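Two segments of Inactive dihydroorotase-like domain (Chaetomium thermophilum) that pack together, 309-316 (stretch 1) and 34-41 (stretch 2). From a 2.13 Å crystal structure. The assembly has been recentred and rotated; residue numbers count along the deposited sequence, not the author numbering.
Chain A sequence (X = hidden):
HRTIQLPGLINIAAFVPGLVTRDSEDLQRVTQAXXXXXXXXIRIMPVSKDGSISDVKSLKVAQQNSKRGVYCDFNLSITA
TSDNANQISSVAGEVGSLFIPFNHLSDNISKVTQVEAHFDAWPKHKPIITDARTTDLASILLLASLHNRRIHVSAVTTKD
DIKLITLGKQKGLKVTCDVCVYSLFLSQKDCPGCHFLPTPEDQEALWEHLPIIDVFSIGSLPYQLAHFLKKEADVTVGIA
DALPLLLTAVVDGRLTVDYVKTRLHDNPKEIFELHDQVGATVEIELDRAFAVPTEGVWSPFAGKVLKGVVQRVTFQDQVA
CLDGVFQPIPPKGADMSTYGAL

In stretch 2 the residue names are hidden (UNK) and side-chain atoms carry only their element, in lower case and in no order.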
# COMPACT_ATOMS: atom_id res chain seq x y z
N VAL A 309 -20.08 -4.81 -2.73
CA VAL A 309 -20.46 -4.00 -1.58
C VAL A 309 -19.93 -4.68 -0.32
O VAL A 309 -20.10 -5.89 -0.15
CB VAL A 309 -21.98 -3.80 -1.52
CG1 VAL A 309 -22.41 -3.21 -0.17
CG2 VAL A 309 -22.43 -2.88 -2.65
N VAL A 310 -19.30 -3.90 0.54
CA VAL A 310 -18.80 -4.39 1.83
C VAL A 310 -19.99 -4.45 2.78
O VAL A 310 -20.38 -3.45 3.38
CB VAL A 310 -17.68 -3.50 2.38
CG1 VAL A 310 -17.19 -4.04 3.71
CG2 VAL A 310 -16.54 -3.41 1.38
N GLN A 311 -20.58 -5.65 2.92
CA GLN A 311 -21.81 -5.78 3.70
C GLN A 311 -21.54 -5.61 5.19
O GLN A 311 -22.31 -4.95 5.89
CB GLN A 311 -22.47 -7.13 3.41
CG GLN A 311 -23.65 -7.47 4.32
CD GLN A 311 -24.33 -8.78 3.94
OE1 GLN A 311 -23.76 -9.60 3.21
NE2 GLN A 311 -25.54 -8.99 4.44
N ARG A 312 -20.45 -6.20 5.69
CA ARG A 312 -20.16 -6.14 7.11
C ARG A 312 -18.68 -6.36 7.34
O ARG A 312 -18.08 -7.25 6.73
CB ARG A 312 -20.97 -7.18 7.88
CG ARG A 312 -20.76 -7.14 9.39
CD ARG A 312 -21.36 -8.35 10.10
NE ARG A 312 -20.88 -9.61 9.54
CZ ARG A 312 -20.74 -10.74 10.22
NH1 ARG A 312 -21.02 -10.81 11.52
NH2 ARG A 312 -20.30 -11.83 9.59
N VAL A 313 -18.10 -5.56 8.23
CA VAL A 313 -16.73 -5.74 8.69
C VAL A 313 -16.76 -5.82 10.20
O VAL A 313 -17.31 -4.94 10.87
CB VAL A 313 -15.81 -4.59 8.23
CG1 VAL A 313 -14.40 -4.73 8.83
CG2 VAL A 313 -15.74 -4.54 6.71
N THR A 314 -16.19 -6.89 10.75
CA THR A 314 -16.00 -7.02 12.18
C THR A 314 -14.54 -6.74 12.52
O THR A 314 -13.63 -7.01 11.73
CB THR A 314 -16.41 -8.41 12.69
OG1 THR A 314 -15.58 -9.41 12.09
CG2 THR A 314 -17.87 -8.69 12.35
N PHE A 315 -14.33 -6.17 13.70
CA PHE A 315 -12.99 -5.81 14.14
C PHE A 315 -13.01 -5.71 15.66
O PHE A 315 -13.81 -4.95 16.21
CB PHE A 315 -12.53 -4.50 13.51
CG PHE A 315 -11.17 -4.06 13.95
CD1 PHE A 315 -10.04 -4.74 13.52
CD2 PHE A 315 -11.01 -2.96 14.78
CE1 PHE A 315 -8.78 -4.34 13.92
CE2 PHE A 315 -9.75 -2.56 15.18
CZ PHE A 315 -8.63 -3.25 14.75
N GLN A 316 -12.17 -6.49 16.32
CA GLN A 316 -12.02 -6.41 17.78
C GLN A 316 -13.37 -6.57 18.48
O GLN A 316 -13.71 -5.81 19.38
CB GLN A 316 -11.35 -5.09 18.17
CG GLN A 316 -9.86 -5.05 17.91
CD GLN A 316 -9.09 -6.00 18.81
OE1 GLN A 316 -9.36 -6.08 20.01
NE2 GLN A 316 -8.14 -6.72 18.24
N UNK A 34 -10.26 2.94 5.99
CA UNK A 34 -9.69 1.62 5.75
C UNK A 34 -10.60 0.52 6.29
O UNK A 34 -10.97 -0.40 5.56
o UNK A 34 -7.37 2.32 5.65
c UNK A 34 -8.30 1.53 6.37
N UNK A 35 -10.98 0.61 7.57
CA UNK A 35 -11.80 -0.45 8.16
C UNK A 35 -13.15 -0.51 7.46
O UNK A 35 -13.70 -1.59 7.23
c UNK A 35 -11.95 -0.24 9.68
c UNK A 35 -12.47 -1.53 10.35
c UNK A 35 -12.88 0.93 10.02
c UNK A 35 -11.49 -2.68 10.33
N UNK A 36 -13.68 0.65 7.06
CA UNK A 36 -14.94 0.67 6.33
C UNK A 36 -14.82 -0.02 4.98
O UNK A 36 -15.82 -0.52 4.44
c UNK A 36 -15.42 2.11 6.14
N UNK A 37 -13.62 -0.06 4.40
CA UNK A 37 -13.41 -0.72 3.12
C UNK A 37 -13.03 -2.18 3.26
O UNK A 37 -12.93 -2.88 2.24
c UNK A 37 -12.32 0.01 2.33
N UNK A 38 -12.83 -2.67 4.48
CA UNK A 38 -12.47 -4.05 4.72
C UNK A 38 -11.03 -4.29 5.10
O UNK A 38 -10.63 -5.45 5.27
N UNK A 39 -10.23 -3.24 5.25
CA UNK A 39 -8.82 -3.37 5.61
C UNK A 39 -8.69 -3.24 7.12
O UNK A 39 -8.85 -2.15 7.67
c UNK A 39 -7.60 -3.30 2.59
c UNK A 39 -9.15 -1.35 1.40
c UNK A 39 -7.79 -3.31 1.22
c UNK A 39 -8.96 -1.35 2.77
c UNK A 39 -7.98 -2.32 4.89
o UNK A 39 -8.75 -2.35 -0.74
c UNK A 39 -8.57 -2.34 0.63
c UNK A 39 -8.18 -2.32 3.39
N UNK A 40 -8.41 -4.36 7.80
CA UNK A 40 -8.19 -4.36 9.24
C UNK A 40 -6.73 -4.17 9.62
O UNK A 40 -6.42 -4.11 10.81
c UNK A 40 -8.72 -5.66 9.85
o UNK A 40 -8.03 -6.79 9.33
N UNK A 41 -5.83 -4.09 8.64
CA UNK A 41 -4.41 -3.91 8.88
C UNK A 41 -3.83 -3.13 7.71
O UNK A 41 -4.01 -3.52 6.56
s UNK A 41 -1.68 -4.43 10.76
c UNK A 41 -3.08 -5.51 10.39
c UNK A 41 -3.68 -5.25 9.02
c UNK A 41 -0.43 -5.64 11.18

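Position 34 carries one carbon followed by one oxygen. The side chain lies far from stretch 1, its oxygen hydrogen-bonded elsewhere in the structure, which satisfies the buried polar group. This is Ser34, in the last turn of a helix.

Position 35 has four carbons, forked at the first, with one arm two carbons long. Its CA-to-CB bond points toward the strand, and the longer arm ends near both Val313 and Phe315: its end carbon lies 3.9 Å from CG1 of Val313 and 3.8 Å from CB of Phe315. The backbone O of position 35 is 3.6 Å from CG1 of Val313. The beta-branched chain is isoleucine, and the apolar reach of Ile35 suits a buried place where it touches both neighbours.

Position 36 has a single carbon, directed away from the strand; its backbone O lies 3.8 Å from CG1 of Val310. It is Ala36, whose lone methyl leaves the carbonyl to meet the valine.

Position 37 again shows one carbon pointing away, and its O sits 3.7 Å from CG2 of Val310. This is Ala37, where main chain again packs against a valine methyl and the small side chain is buried off the contact.

Position 38 has no side-chain atoms, and its bare CA rests 3.9 Å from CG2 of Val313. It is glycine. With phi at 106°, Gly38 leaves the helix in a Schellman motif: its N donates a hydrogen bond to O of Ile35 at 3.1 Å, and N of position 39 donates one to O of Ser34 at 3.0 Å. A CB here would be jammed against the preceding carbonyl O, which by itself calls for glycine.

Position 39 bears one carbon, then a six-carbon ring with an oxygen: tyrosine. The CA-to-CB bond of Tyr39 points away, and its buried ring stays out of contact with stretch 1.

Position 40 has one carbon and one oxygen. Its CB lies 4.0 Å from CD1 of Phe315, and its backbone O 3.9 Å from CE1 of Phe315. It is serine; Ser40 is small, and its OG is hydrogen-bonded elsewhere.

Position 41 shows two carbons, a sulfur and a final carbon, unbranched, and does not touch the strand: methionine. Met41 sets out sideways and its end leads away, an apolar chain at home in a buried site.

The contact, 304 Å² summed over both sides, contains no hydrogen bond. Val310, Val313 and Phe315 point toward the helix end and the turn beyond it. Ile35 supplies both apolar side-chain pairs, with Val313 and Phe315, while Val310 and Val313 also meet backbone oxygens and Val313 lies against the glycine. Shape and burial of apolar surface hold the segments together.

Stretch 2 34-41: SIAAGYSM
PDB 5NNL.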